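Local coordinates for protein salmonella typhimurium DB7155 bacteriophage DET7 tailspike (Bacteriophage, PDB 2V5I) that binds and hydrolyses the O-antigen of Salmonella as the trimeric, beta-helical receptor-binding tailspike of a myovirus, at the interface of chains A and B. Coordinates in Å, arbitrary orientation; residue numbers count along the deposited sequence, not the author numbering. Chains: chain A/B, Salmonella typhimurium DB7155 bacteriophage DET7 tailspike.

The interface of chains A and B. Residues chain A 440-446; chain B 444-447, 455-457.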
loop_
_atom_site.group_PDB
_atom_site.type_symbol
_atom_site.label_atom_id
_atom_site.label_comp_id
_atom_site.label_asym_id
_atom_site.label_seq_id
_atom_site.Cartn_x
_atom_site.Cartn_y
_atom_site.Cartn_z
ATOM N N VAL A 440 -10.124 -17.173 -13.106
ATOM C CA VAL A 440 -9.589 -16.411 -14.229
ATOM C C VAL A 440 -8.057 -16.405 -14.268
ATOM O O VAL A 440 -7.397 -15.368 -14.428
ATOM C CB VAL A 440 -10.209 -15.016 -14.299
ATOM C CG1 VAL A 440 -11.690 -15.120 -14.671
ATOM C CG2 VAL A 440 -10.026 -14.251 -12.985
ATOM N N LEU A 441 -7.462 -17.597 -14.159
ATOM C CA LEU A 441 -6.046 -17.767 -14.479
ATOM C C LEU A 441 -5.889 -17.702 -15.984
ATOM O O LEU A 441 -6.825 -17.999 -16.714
ATOM C CB LEU A 441 -5.536 -19.115 -13.964
ATOM C CG LEU A 441 -5.685 -19.397 -12.484
ATOM C CD1 LEU A 441 -5.408 -20.876 -12.196
ATOM C CD2 LEU A 441 -4.716 -18.540 -11.733
ATOM N N GLY A 442 -4.710 -17.309 -16.477
ATOM C CA GLY A 442 -4.467 -17.307 -17.914
ATOM C C GLY A 442 -3.734 -18.593 -18.338
ATOM O O GLY A 442 -3.842 -19.636 -17.673
ATOM N N GLN A 443 -3.007 -18.516 -19.427
ATOM C CA GLN A 443 -2.122 -19.619 -19.808
ATOM C C GLN A 443 -1.162 -19.805 -18.649
ATOM O O GLN A 443 -0.409 -18.873 -18.289
ATOM C CB GLN A 443 -1.362 -19.303 -21.078
ATOM C CG GLN A 443 -2.212 -18.869 -22.304
ATOM C CD GLN A 443 -2.834 -20.004 -23.046
ATOM O OE1 GLN A 443 -2.792 -21.167 -22.601
ATOM N NE2 GLN A 443 -3.430 -19.702 -24.198
ATOM N N SER A 444 -1.099 -21.020 -18.092
ATOM C CA SER A 444 -0.441 -21.203 -16.811
ATOM C C SER A 444 0.627 -22.306 -16.896
ATOM O O SER A 444 0.646 -23.121 -17.816
ATOM C CB SER A 444 -1.465 -21.567 -15.753
ATOM O OG SER A 444 -2.341 -20.447 -15.505
ATOM N N ARG A 445 1.476 -22.327 -15.880
ATOM C CA ARG A 445 2.552 -23.325 -15.835
ATOM C C ARG A 445 2.898 -23.517 -14.377
ATOM O O ARG A 445 3.051 -22.518 -13.664
ATOM C CB ARG A 445 3.784 -22.822 -16.564
ATOM C CG ARG A 445 5.006 -23.762 -16.481
ATOM C CD ARG A 445 6.256 -23.141 -17.091
ATOM N NE ARG A 445 6.128 -23.013 -18.536
ATOM C CZ ARG A 445 5.896 -21.890 -19.209
ATOM N NH1 ARG A 445 5.678 -20.718 -18.617
ATOM N NH2 ARG A 445 5.799 -21.966 -20.522
ATOM N N VAL A 446 3.059 -24.776 -13.968
ATOM C CA VAL A 446 3.555 -25.147 -12.647
ATOM C C VAL A 446 5.002 -25.593 -12.791
ATOM O O VAL A 446 5.308 -26.401 -13.665
ATOM C CB VAL A 446 2.658 -26.215 -11.862
ATOM C CG1 VAL A 446 1.286 -25.564 -11.498
ATOM C CG2 VAL A 446 2.479 -27.493 -12.606
ATOM N N SER B 444 -10.538 -23.655 -9.988
ATOM C CA SER B 444 -9.719 -22.812 -10.840
ATOM C C SER B 444 -10.069 -23.026 -12.322
ATOM O O SER B 444 -10.694 -24.014 -12.705
ATOM C CB SER B 444 -8.252 -23.124 -10.614
ATOM O OG SER B 444 -7.858 -22.716 -9.287
ATOM N N ARG B 445 -9.600 -22.093 -13.137
ATOM C CA ARG B 445 -9.865 -22.169 -14.579
ATOM C C ARG B 445 -8.744 -21.420 -15.261
ATOM O O ARG B 445 -8.417 -20.310 -14.823
ATOM C CB ARG B 445 -11.179 -21.492 -14.921
ATOM C CG ARG B 445 -11.494 -21.430 -16.432
ATOM C CD ARG B 445 -12.739 -20.605 -16.730
ATOM N NE ARG B 445 -13.939 -21.272 -16.246
ATOM C CZ ARG B 445 -14.639 -20.945 -15.163
ATOM N NH1 ARG B 445 -14.274 -19.977 -14.326
ATOM N NH2 ARG B 445 -15.699 -21.673 -14.870
ATOM N N VAL B 446 -8.208 -22.004 -16.332
ATOM C CA VAL B 446 -7.238 -21.362 -17.212
ATOM C C VAL B 446 -7.956 -20.944 -18.486
ATOM O O VAL B 446 -8.680 -21.746 -19.071
ATOM C CB VAL B 446 -5.917 -22.217 -17.504
ATOM C CG1 VAL B 446 -5.089 -22.349 -16.186
ATOM C CG2 VAL B 446 -6.201 -23.548 -18.110
ATOM N N ILE B 447 -7.787 -19.674 -18.864
ATOM C CA ILE B 447 -8.463 -19.121 -20.049
ATOM C C ILE B 447 -7.398 -18.660 -21.027
ATOM O O ILE B 447 -6.596 -17.824 -20.693
ATOM C CB ILE B 447 -9.374 -17.934 -19.699
ATOM C CG1 ILE B 447 -10.296 -18.249 -18.523
ATOM C CG2 ILE B 447 -10.229 -17.594 -20.942
ATOM C CD1 ILE B 447 -11.017 -17.075 -17.875
ATOM N N GLU B 455 -3.861 -23.856 -21.780
ATOM C CA GLU B 455 -3.026 -24.920 -21.192
ATOM C C GLU B 455 -2.605 -24.664 -19.754
ATOM O O GLU B 455 -2.492 -23.526 -19.329
ATOM C CB GLU B 455 -1.739 -25.137 -22.002
ATOM C CG GLU B 455 -0.579 -24.231 -21.619
ATOM C CD GLU B 455 0.683 -24.442 -22.475
ATOM O OE1 GLU B 455 0.746 -25.453 -23.221
ATOM O OE2 GLU B 455 1.613 -23.595 -22.393
ATOM N N LEU B 456 -2.324 -25.775 -19.074
ATOM C CA LEU B 456 -1.569 -25.804 -17.829
ATOM C C LEU B 456 -0.354 -26.672 -18.120
ATOM O O LEU B 456 -0.465 -27.909 -18.240
ATOM C CB LEU B 456 -2.345 -26.414 -16.687
ATOM C CG LEU B 456 -1.525 -26.419 -15.378
ATOM C CD1 LEU B 456 -1.503 -25.034 -14.757
ATOM C CD2 LEU B 456 -2.044 -27.415 -14.473
ATOM N N ALA B 457 0.760 -26.011 -18.333
ATOM C CA ALA B 457 2.051 -26.697 -18.559
ATOM C C ALA B 457 2.700 -27.062 -17.225
ATOM O O ALA B 457 2.425 -26.460 -16.199
ATOM C CB ALA B 457 2.945 -25.796 -19.341
HETATM O O HOH W 1 1.712 -22.079 -20.258
#
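With OG anti to its carbonyl carbon (chi1 -68°), A:Ser444 turns its hydroxyl back along its own chain, where it donates to the carbonyl O of A:Gly442, 2.8 Å from OG. B:Val446 sets CG1 likewise anti to its carbonyl carbon, so that this methyl lies against CB of A:Ser444 at 3.7 Å. B:Leu456, its CG anti to the backbone N (chi1 -179°), brings CD1 to that same CB; a small serine, with its hydroxyl bonded within the chain, suits a spot shared by two branched aliphatic groups. The site belongs to the intertwined C-terminal part of the tailspike trimer, where, at this site, strands of chains A and B pair in parallel. Strand A 435-441 pairs with B 443-448: A:Leu441 N donates to B:Arg445 O, nearly along the C=O axis, and A:Leu441 O accepts B:Ile447 N at 2.9 Å. Alongside, B:Ile447 CD1 and A:Val440 CG1 meet, beta-branched side chains well suited to extended strands. A:Gly442 carries the chain onward to strand A 443-448, which pairs with B 453-460. There A:Ser444 N reaches B:Glu455 O almost straight, 173° at the hydrogen, and A:Val446 N bonds to B:Ala457 O in the carbonyl plane. The short B:Ala457 methyl lets the aliphatic stem of A:Arg445 pass close, CG 4.1 Å from B:Ala457 CB. The long A:Gln443, bent at chi2, crosses B:Glu455 at about a right angle, its amide OE1 weakly accepting B:Glu455 N. The guanidinium of A:Arg445 may stabilise the B:Glu455 carboxylate electrostatically without touching it. A:Ser444 O receives B:Ala457 N from above its carbonyl plane and also meets a water, 2.6 Å from carboxylate OE2 of B:Glu455.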